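Probable UbiX-like flavin prenyltransferase (Escherichia coli, PDB 1SBZ) binds FMN and probably attaches a dimethylallyl group to the reduced flavin, making the prenylated cofactor used by a phenolic acid decarboxylase. Local coordinates at residues L3-T8 against V17-A22; E30-M35 against A69-G74; H164-V169 against L175-A180. One frame throughout, in Å; residues are numbered along the deposited sequence.

Contact 1: L3-T8 against V17-A22; sequences LIVGMT and VALLQA. With FMN (flavin mononucleotide), chain H.
V17, whose backbone N lies 4.3 Å from CE of M7 on the neighbouring strand, has its carbonyl oxygen taken by the N-H of Q21 at 2.8 Å from O to N, a helical bond that satisfies this oxygen within helix 13-24. Strand 3-7 and helix 17-22 belong to the first beta-alpha-beta unit of a flavoprotein with a parallel sheet; the helix returns almost antiparallel, at 160° to the strand, with 10.3 Å between the axes. L20 links two strand residues by dividing its fork. Its CD2 lies 4.0 Å from CG1 of V5, and its CD1 is 4.1 Å from SE of M7, a residue present as selenomethionine. L19 adds a second methyl to V5: its CD2 approaches both branches of that valine, 3.9 Å from CG1 and 4.0 Å from CG2, the two side chains running past each other in opposite senses. V5 holds CG1 opposite its backbone N (chi1 178°), which turns this branch to where both leucines can reach it. In M7 the chain bends at its last torsion (chi3 63°), which leads CE to V17. V54 of helix 51-55 packs on M7, V17 and L20, extending the same apolar layer. Beyond the strand end, T8 enters the FMN pocket, its CG2 3.4 Å from the phosphate oxygen O3P, while its hydroxyl is hydrogen-bonded to T90. With no hydrogen bond between them, strand and helix rely on the fit of methyls and selenium, which leaves the strand's backbone to bond with its neighbours in the sheet.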
loop_
_atom_site.group_PDB
_atom_site.type_symbol
_atom_site.label_atom_id
_atom_site.label_comp_id
_atom_site.label_asym_id
_atom_site.label_seq_id
_atom_site.Cartn_x
_atom_site.Cartn_y
_atom_site.Cartn_z
ATOM N N LEU D 3 20.883 -23.920 -19.936
ATOM C CA LEU D 3 20.901 -22.571 -19.367
ATOM C C LEU D 3 20.912 -21.514 -20.447
ATOM O O LEU D 3 21.656 -21.624 -21.429
ATOM C CB LEU D 3 22.120 -22.366 -18.463
ATOM C CG LEU D 3 22.236 -23.175 -17.174
ATOM C CD1 LEU D 3 23.547 -22.835 -16.454
ATOM C CD2 LEU D 3 21.041 -22.911 -16.272
ATOM N N ILE D 4 20.079 -20.493 -20.260
ATOM C CA ILE D 4 20.134 -19.305 -21.086
ATOM C C ILE D 4 21.055 -18.276 -20.424
ATOM O O ILE D 4 20.982 -18.041 -19.213
ATOM C CB ILE D 4 18.726 -18.708 -21.316
ATOM C CG1 ILE D 4 17.764 -19.769 -21.864
ATOM C CG2 ILE D 4 18.803 -17.505 -22.255
ATOM C CD1 ILE D 4 16.291 -19.370 -21.803
ATOM N N VAL D 5 21.921 -17.679 -21.235
ATOM C CA VAL D 5 22.854 -16.658 -20.784
ATOM C C VAL D 5 22.588 -15.410 -21.610
ATOM O O VAL D 5 22.856 -15.374 -22.814
ATOM C CB VAL D 5 24.333 -17.125 -20.907
ATOM C CG1 VAL D 5 25.299 -16.022 -20.488
ATOM C CG2 VAL D 5 24.584 -18.379 -20.067
ATOM N N GLY D 6 22.008 -14.401 -20.969
ATOM C CA GLY D 6 21.806 -13.114 -21.613
ATOM C C GLY D 6 22.978 -12.225 -21.252
ATOM O O GLY D 6 23.452 -12.255 -20.121
HETATM N N MSE D 7 23.469 -11.455 -22.214
HETATM C CA MSE D 7 24.480 -10.450 -21.916
HETATM C C MSE D 7 23.976 -9.107 -22.347
HETATM O O MSE D 7 23.290 -8.975 -23.357
HETATM C CB MSE D 7 25.821 -10.766 -22.573
HETATM C CG MSE D 7 26.546 -11.944 -21.951
HETATM SE SE MSE D 7 28.389 -12.087 -22.584
HETATM C CE MSE D 7 29.134 -10.404 -21.922
ATOM N N THR D 8 24.366 -8.096 -21.590
ATOM C CA THR D 8 23.740 -6.801 -21.674
ATOM C C THR D 8 24.786 -5.681 -21.523
ATOM O O THR D 8 25.863 -5.915 -20.987
ATOM C CB THR D 8 22.629 -6.809 -20.604
ATOM O OG1 THR D 8 21.362 -7.044 -21.241
ATOM C CG2 THR D 8 22.482 -5.535 -19.933
ATOM N N VAL D 17 31.865 -13.208 -20.185
ATOM C CA VAL D 17 32.831 -14.074 -20.874
ATOM C C VAL D 17 33.370 -15.169 -19.951
ATOM O O VAL D 17 33.448 -16.331 -20.350
ATOM C CB VAL D 17 34.003 -13.264 -21.483
ATOM C CG1 VAL D 17 34.980 -14.185 -22.230
ATOM C CG2 VAL D 17 33.476 -12.179 -22.414
ATOM N N ALA D 18 33.718 -14.795 -18.717
ATOM C CA ALA D 18 34.246 -15.747 -17.749
ATOM C C ALA D 18 33.217 -16.808 -17.350
ATOM O O ALA D 18 33.561 -17.981 -17.205
ATOM C CB ALA D 18 34.774 -15.029 -16.527
ATOM N N LEU D 19 31.964 -16.393 -17.170
ATOM C CA LEU D 19 30.893 -17.339 -16.860
ATOM C C LEU D 19 30.662 -18.307 -18.023
ATOM O O LEU D 19 30.464 -19.509 -17.806
ATOM C CB LEU D 19 29.603 -16.607 -16.471
ATOM C CG LEU D 19 28.338 -17.441 -16.225
ATOM C CD1 LEU D 19 27.648 -17.000 -14.946
ATOM C CD2 LEU D 19 27.397 -17.336 -17.415
ATOM N N LEU D 20 30.693 -17.775 -19.247
ATOM C CA LEU D 20 30.559 -18.593 -20.450
ATOM C C LEU D 20 31.727 -19.556 -20.623
ATOM O O LEU D 20 31.531 -20.694 -21.056
ATOM C CB LEU D 20 30.415 -17.720 -21.703
ATOM C CG LEU D 20 29.055 -17.099 -22.014
ATOM C CD1 LEU D 20 29.210 -16.091 -23.138
ATOM C CD2 LEU D 20 28.030 -18.160 -22.385
ATOM N N GLN D 21 32.935 -19.099 -20.292
ATOM C CA GLN D 21 34.121 -19.956 -20.301
ATOM C C GLN D 21 33.984 -21.119 -19.315
ATOM O O GLN D 21 34.231 -22.271 -19.674
ATOM C CB GLN D 21 35.376 -19.145 -19.973
ATOM C CG GLN D 21 35.931 -18.337 -21.141
ATOM C CD GLN D 21 36.928 -17.277 -20.707
ATOM O OE1 GLN D 21 37.023 -16.946 -19.523
ATOM N NE2 GLN D 21 37.669 -16.739 -21.667
ATOM N N ALA D 22 33.592 -20.810 -18.079
ATOM C CA ALA D 22 33.399 -21.820 -17.035
ATOM C C ALA D 22 32.308 -22.832 -17.396
ATOM O O ALA D 22 32.422 -24.016 -17.074
ATOM C CB ALA D 22 33.085 -21.154 -15.698
HETATM N N1 FMN H . 24.060 0.861 -18.099
HETATM C C2 FMN H . 23.841 0.404 -16.820
HETATM O O2 FMN H . 22.681 0.283 -16.444
HETATM N N3 FMN H . 24.906 0.101 -15.995
HETATM C C4 FMN H . 26.206 0.250 -16.464
HETATM O O4 FMN H . 27.129 -0.261 -15.822
HETATM C C4A FMN H . 26.425 0.715 -17.774
HETATM N N5 FMN H . 27.705 0.876 -18.282
HETATM C C5A FMN H . 27.894 1.330 -19.584
HETATM C C6 FMN H . 29.186 1.486 -20.094
HETATM C C7 FMN H . 29.386 1.940 -21.406
HETATM C C7M FMN H . 30.742 1.736 -22.031
HETATM C C8 FMN H . 28.280 2.243 -22.211
HETATM C C8M FMN H . 28.425 2.483 -23.694
HETATM C C9 FMN H . 26.997 2.086 -21.697
HETATM C C9A FMN H . 26.796 1.628 -20.389
HETATM N N10 FMN H . 25.507 1.478 -19.883
HETATM C C10 FMN H . 25.333 1.025 -18.586
HETATM C "C1'" FMN H . 24.336 2.051 -20.635
HETATM C "C2'" FMN H . 23.600 0.932 -21.366
HETATM O "O2'" FMN H . 24.501 0.260 -22.222
HETATM C "C3'" FMN H . 22.375 1.445 -22.132
HETATM O "O3'" FMN H . 21.359 1.809 -21.208
HETATM C "C4'" FMN H . 21.828 0.443 -23.156
HETATM O "O4'" FMN H . 20.615 0.908 -23.720
HETATM C "C5'" FMN H . 21.570 -0.936 -22.560
HETATM O "O5'" FMN H . 20.860 -1.737 -23.491
HETATM P P FMN H . 20.845 -3.334 -23.277
HETATM O O1P FMN H . 22.238 -3.844 -23.581
HETATM O O2P FMN H . 19.821 -3.896 -24.217
HETATM O O3P FMN H . 20.473 -3.640 -21.838
#

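Contact 2: E30-M35 against A69-G74; sequences ETHLVM and ATISSG
I71 projects two of its carbon branches at H32 and V34, joining an inner strand of the parallel beta-sheet, 30-35, to a single 3-10 turn at 70-72 in the connection between strands 60-62 and 80-86. The conformation of the isoleucine makes this double contact possible. Its CG1 is wedged between the backbone N and the carbonyl carbon (chi1 57°), and the chain then runs extended through chi2, carrying CD1 forward to V34. There CD1 and the CG2 of the valine meet tip to tip at 3.6 Å. The other branch, CG2, lies opposite the carbonyl carbon and comes obliquely to the imidazole of H32, 3.9 Å from its ND1, as the two side chains slide by in opposite directions. With CG beside the backbone N (chi1 -64°), the H32 ring swings next to this methyl, which also lies near CB. Close to the ring, OG1 of T70 stays at 4.4 Å from ND1, too distant for a bond. The turn is closed by its own backbone, S72 N reaching A69 O at 3.0 Å. Around the pair, L102 of helix 102-112 touches both V34 and I71, and F60 stacks on the H32 ring. Both ring nitrogens of H32 are engaged, ND1 with NE2 of H62 and NE2 with E30, which should fix the rotation of the imidazole, and the carboxylate would be expected to polarise the N-H at NE2. That last bond is short and somewhat bent: H32 NE2 donates to E30 OE2 at 2.6 Å with an N-H...O angle of 151°, and the oxygen uses its anti lone pair from a position tilted out of the imidazole plane.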
loop_
_atom_site.group_PDB
_atom_site.type_symbol
_atom_site.label_atom_id
_atom_site.label_comp_id
_atom_site.label_asym_id
_atom_site.label_seq_id
_atom_site.Cartn_x
_atom_site.Cartn_y
_atom_site.Cartn_z
ATOM N N GLU D 30 24.233 -27.292 -21.641
ATOM C CA GLU D 30 23.989 -26.676 -22.935
ATOM C C GLU D 30 23.651 -25.200 -22.724
ATOM O O GLU D 30 22.749 -24.869 -21.953
ATOM C CB GLU D 30 22.842 -27.404 -23.634
ATOM C CG GLU D 30 22.419 -26.825 -24.973
ATOM C CD GLU D 30 21.250 -27.583 -25.560
ATOM O OE1 GLU D 30 21.367 -28.813 -25.725
ATOM O OE2 GLU D 30 20.209 -26.955 -25.850
ATOM N N THR D 31 24.382 -24.318 -23.398
ATOM C CA THR D 31 24.218 -22.884 -23.184
ATOM C C THR D 31 23.572 -22.210 -24.380
ATOM O O THR D 31 23.952 -22.454 -25.525
ATOM C CB THR D 31 25.564 -22.204 -22.833
ATOM O OG1 THR D 31 26.531 -22.496 -23.847
ATOM C CG2 THR D 31 26.170 -22.824 -21.580
ATOM N N HIS D 32 22.575 -21.376 -24.103
ATOM C CA HIS D 32 21.944 -20.561 -25.125
ATOM C C HIS D 32 22.219 -19.093 -24.822
ATOM O O HIS D 32 21.704 -18.537 -23.847
ATOM C CB HIS D 32 20.443 -20.840 -25.190
ATOM C CG HIS D 32 20.103 -22.242 -25.594
ATOM N ND1 HIS D 32 19.559 -22.552 -26.823
ATOM C CD2 HIS D 32 20.233 -23.417 -24.933
ATOM C CE1 HIS D 32 19.369 -23.857 -26.901
ATOM N NE2 HIS D 32 19.771 -24.405 -25.768
ATOM N N LEU D 33 23.050 -18.476 -25.654
ATOM C CA LEU D 33 23.487 -17.101 -25.439
ATOM C C LEU D 33 22.651 -16.107 -26.230
ATOM O O LEU D 33 22.298 -16.356 -27.382
ATOM C CB LEU D 33 24.971 -16.952 -25.808
ATOM C CG LEU D 33 25.600 -15.553 -25.899
ATOM C CD1 LEU D 33 25.587 -14.846 -24.543
ATOM C CD2 LEU D 33 27.014 -15.649 -26.435
ATOM N N VAL D 34 22.315 -14.987 -25.591
ATOM C CA VAL D 34 21.737 -13.840 -26.290
ATOM C C VAL D 34 22.511 -12.586 -25.895
ATOM O O VAL D 34 22.442 -12.147 -24.746
ATOM C CB VAL D 34 20.231 -13.642 -25.977
ATOM C CG1 VAL D 34 19.605 -12.684 -26.973
ATOM C CG2 VAL D 34 19.489 -14.952 -26.009
HETATM N N MSE D 35 23.260 -12.027 -26.841
HETATM C CA MSE D 35 23.982 -10.774 -26.612
HETATM C C MSE D 35 23.179 -9.609 -27.183
HETATM O O MSE D 35 22.798 -9.633 -28.353
HETATM C CB MSE D 35 25.365 -10.798 -27.274
HETATM C CG MSE D 35 26.351 -11.786 -26.695
HETATM SE SE MSE D 35 28.005 -11.859 -27.765
HETATM C CE MSE D 35 27.246 -12.681 -29.378
ATOM N N ALA D 69 12.924 -17.394 -31.849
ATOM C CA ALA D 69 13.947 -18.345 -31.402
ATOM C C ALA D 69 13.355 -19.409 -30.477
ATOM O O ALA D 69 12.297 -19.197 -29.878
ATOM C CB ALA D 69 15.089 -17.608 -30.701
ATOM N N THR D 70 14.037 -20.551 -30.369
ATOM C CA THR D 70 13.573 -21.654 -29.515
ATOM C C THR D 70 13.251 -21.209 -28.087
ATOM O O THR D 70 12.186 -21.537 -27.550
ATOM C CB THR D 70 14.595 -22.813 -29.490
ATOM O OG1 THR D 70 15.917 -22.287 -29.338
ATOM C CG2 THR D 70 14.650 -23.519 -30.843
ATOM N N ILE D 71 14.169 -20.447 -27.495
ATOM C CA ILE D 71 14.067 -20.017 -26.091
ATOM C C ILE D 71 12.971 -18.970 -25.850
ATOM O O ILE D 71 12.736 -18.559 -24.711
ATOM C CB ILE D 71 15.433 -19.506 -25.572
ATOM C CG1 ILE D 71 15.943 -18.355 -26.451
ATOM C CG2 ILE D 71 16.431 -20.649 -25.500
ATOM C CD1 ILE D 71 17.031 -17.517 -25.828
ATOM N N SER D 72 12.311 -18.543 -26.925
ATOM C CA SER D 72 11.171 -17.648 -26.826
ATOM C C SER D 72 9.902 -18.444 -26.524
ATOM O O SER D 72 8.864 -17.879 -26.190
ATOM C CB SER D 72 11.010 -16.859 -28.120
ATOM O OG SER D 72 9.848 -16.058 -28.084
ATOM N N SER D 73 10.001 -19.761 -26.642
ATOM C CA SER D 73 8.871 -20.640 -26.401
ATOM C C SER D 73 8.977 -21.283 -25.030
ATOM O O SER D 73 10.039 -21.784 -24.652
ATOM C CB SER D 73 8.797 -21.718 -27.489
ATOM O OG SER D 73 7.689 -22.574 -27.271
ATOM N N GLY D 74 7.868 -21.270 -24.298
ATOM C CA GLY D 74 7.786 -21.884 -22.980
ATOM C C GLY D 74 7.916 -23.396 -23.007
ATOM O O GLY D 74 8.534 -23.981 -22.114
#

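Contact 3: H164-V169 against L175-A180; sequences HVVARV and LEHPYA
A167 and H177 bury the most surface here, their CB atoms meeting at 3.6 Å where the chain, having left helix 158-170, folds back alongside it. The small methyl of A167 lets the segment 175-180 come close, with the two CA atoms 5.1 Å apart. H177 places CG anti to the backbone N (chi1 -162°), which brings the imidazole up to the helix: A167 N lies over one face, while CD2 comes to 3.6 Å from CG1 of V166. On the same alanine, CB of A180 rests 3.9 Å from A167 CB, brought round by a turn in which A180 N makes a weak hydrogen bond to H177 O. A22 of helix 13-24 also touches H177. R168 points away from this segment and forms a salt bridge with E113 of a second subunit. A water accepts the N-H of H177 at 2.9 Å and lies 2.9 Å from A167 O and 2.6 Å from L175 O. Direct contact is thus mostly between carbons; no direct hydrogen bond crosses from helix to tail, and this one water bridges the three backbone atoms.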
loop_
_atom_site.group_PDB
_atom_site.type_symbol
_atom_site.label_atom_id
_atom_site.label_comp_id
_atom_site.label_asym_id
_atom_site.label_seq_id
_atom_site.Cartn_x
_atom_site.Cartn_y
_atom_site.Cartn_z
ATOM N N HIS D 164 35.525 -15.046 -8.616
ATOM C CA HIS D 164 34.769 -15.203 -7.391
ATOM C C HIS D 164 33.295 -14.884 -7.627
ATOM O O HIS D 164 32.424 -15.596 -7.142
ATOM C CB HIS D 164 35.337 -14.321 -6.282
ATOM C CG HIS D 164 34.684 -14.545 -4.955
ATOM N ND1 HIS D 164 34.994 -15.616 -4.145
ATOM C CD2 HIS D 164 33.713 -13.855 -4.311
ATOM C CE1 HIS D 164 34.255 -15.565 -3.051
ATOM N NE2 HIS D 164 33.470 -14.506 -3.125
ATOM N N VAL D 165 33.030 -13.807 -8.369
ATOM C CA VAL D 165 31.666 -13.420 -8.721
ATOM C C VAL D 165 31.014 -14.545 -9.514
ATOM O O VAL D 165 29.919 -14.986 -9.178
ATOM C CB VAL D 165 31.623 -12.086 -9.525
ATOM C CG1 VAL D 165 30.231 -11.825 -10.077
ATOM C CG2 VAL D 165 32.078 -10.913 -8.655
ATOM N N VAL D 166 31.707 -15.015 -10.549
ATOM C CA VAL D 166 31.226 -16.102 -11.399
ATOM C C VAL D 166 30.875 -17.351 -10.581
ATOM O O VAL D 166 29.801 -17.922 -10.760
ATOM C CB VAL D 166 32.244 -16.452 -12.516
ATOM C CG1 VAL D 166 31.906 -17.794 -13.163
ATOM C CG2 VAL D 166 32.292 -15.346 -13.568
ATOM N N ALA D 167 31.773 -17.763 -9.687
ATOM C CA ALA D 167 31.519 -18.904 -8.793
ATOM C C ALA D 167 30.240 -18.741 -7.965
ATOM O O ALA D 167 29.469 -19.688 -7.814
ATOM C CB ALA D 167 32.711 -19.146 -7.876
ATOM N N ARG D 168 30.027 -17.537 -7.445
ATOM C CA ARG D 168 28.884 -17.247 -6.582
ATOM C C ARG D 168 27.580 -17.127 -7.370
ATOM O O ARG D 168 26.502 -17.396 -6.833
ATOM C CB ARG D 168 29.144 -15.989 -5.748
ATOM C CG ARG D 168 30.402 -16.061 -4.855
ATOM C CD ARG D 168 30.160 -16.412 -3.370
ATOM N NE ARG D 168 29.084 -17.386 -3.224
ATOM C CZ ARG D 168 27.966 -17.201 -2.531
ATOM N NH1 ARG D 168 27.753 -16.086 -1.844
ATOM N NH2 ARG D 168 27.065 -18.166 -2.509
ATOM N N VAL D 169 27.685 -16.722 -8.639
ATOM C CA VAL D 169 26.553 -16.766 -9.566
ATOM C C VAL D 169 26.180 -18.228 -9.863
ATOM O O VAL D 169 25.010 -18.603 -9.756
ATOM C CB VAL D 169 26.829 -15.971 -10.879
ATOM C CG1 VAL D 169 25.678 -16.127 -11.871
ATOM C CG2 VAL D 169 27.052 -14.492 -10.581
ATOM N N LEU D 175 26.022 -25.412 -9.303
ATOM C CA LEU D 175 27.200 -25.728 -10.103
ATOM C C LEU D 175 28.471 -25.348 -9.354
ATOM O O LEU D 175 28.503 -24.345 -8.635
ATOM C CB LEU D 175 27.129 -25.027 -11.466
ATOM C CG LEU D 175 26.001 -25.477 -12.403
ATOM C CD1 LEU D 175 25.777 -24.468 -13.522
ATOM C CD2 LEU D 175 26.275 -26.860 -12.979
ATOM N N GLU D 176 29.508 -26.168 -9.510
ATOM C CA GLU D 176 30.772 -25.961 -8.814
ATOM C C GLU D 176 31.855 -25.389 -9.722
ATOM O O GLU D 176 32.366 -26.078 -10.605
ATOM C CB GLU D 176 31.269 -27.262 -8.172
ATOM C CG GLU D 176 31.138 -27.314 -6.653
ATOM C CD GLU D 176 29.992 -28.194 -6.178
ATOM O OE1 GLU D 176 30.270 -29.208 -5.498
ATOM O OE2 GLU D 176 28.820 -27.882 -6.483
ATOM N N HIS D 177 32.185 -24.122 -9.499
ATOM C CA HIS D 177 33.334 -23.490 -10.137
ATOM C C HIS D 177 34.588 -24.047 -9.458
ATOM O O HIS D 177 34.714 -23.976 -8.227
ATOM C CB HIS D 177 33.253 -21.976 -9.961
ATOM C CG HIS D 177 34.106 -21.195 -10.912
ATOM N ND1 HIS D 177 35.397 -20.813 -10.615
ATOM C CD2 HIS D 177 33.841 -20.697 -12.144
ATOM C CE1 HIS D 177 35.894 -20.125 -11.628
ATOM N NE2 HIS D 177 34.971 -20.041 -12.569
ATOM N N PRO D 178 35.504 -24.610 -10.245
ATOM C CA PRO D 178 36.644 -25.356 -9.695
ATOM C C PRO D 178 37.775 -24.500 -9.102
ATOM O O PRO D 178 38.791 -25.052 -8.667
ATOM C CB PRO D 178 37.149 -26.164 -10.899
ATOM C CG PRO D 178 36.731 -25.378 -12.102
ATOM C CD PRO D 178 35.521 -24.572 -11.720
ATOM N N TYR D 179 37.599 -23.179 -9.081
ATOM C CA TYR D 179 38.596 -22.269 -8.505
ATOM C C TYR D 179 37.970 -21.293 -7.498
ATOM O O TYR D 179 38.471 -20.180 -7.303
ATOM C CB TYR D 179 39.344 -21.486 -9.599
ATOM C CG TYR D 179 39.503 -22.203 -10.927
ATOM C CD1 TYR D 179 38.514 -22.115 -11.904
ATOM C CD2 TYR D 179 40.650 -22.951 -11.213
ATOM C CE1 TYR D 179 38.642 -22.757 -13.127
ATOM C CE2 TYR D 179 40.793 -23.603 -12.439
ATOM C CZ TYR D 179 39.779 -23.499 -13.392
ATOM O OH TYR D 179 39.891 -24.131 -14.615
ATOM N N ALA D 180 36.875 -21.713 -6.866
ATOM C CA ALA D 180 36.193 -20.893 -5.864
ATOM C C ALA D 180 37.002 -20.811 -4.569
ATOM O O ALA D 180 37.483 -21.825 -4.062
ATOM C CB ALA D 180 34.797 -21.437 -5.589
HETATM O O HOH W 1 30.284 -22.485 -8.085
#

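In the fold
Along the chain the three contacts follow in series, each closing before the next opens. Contacts 1 and 2 have centres about 12 Å apart and share the sheet: strands 2-7 and 30-35 are neighbours in it, with helix 13-24 between them in sequence, and their backbones are probably hydrogen-bonded, V5 to H32 and M7 to V34. Contact 3, its centre about 13 Å from that of contact 1, meets it through helix 13-24, where A18, L19 and A22 pack on V166, V169 and H177. Contacts 2 and 3 do not touch, their centres being about 23 Å apart. Contact 1 therefore lies between the other two, connecting sheet and C-terminal helix, and it alone includes a residue of the FMN pocket.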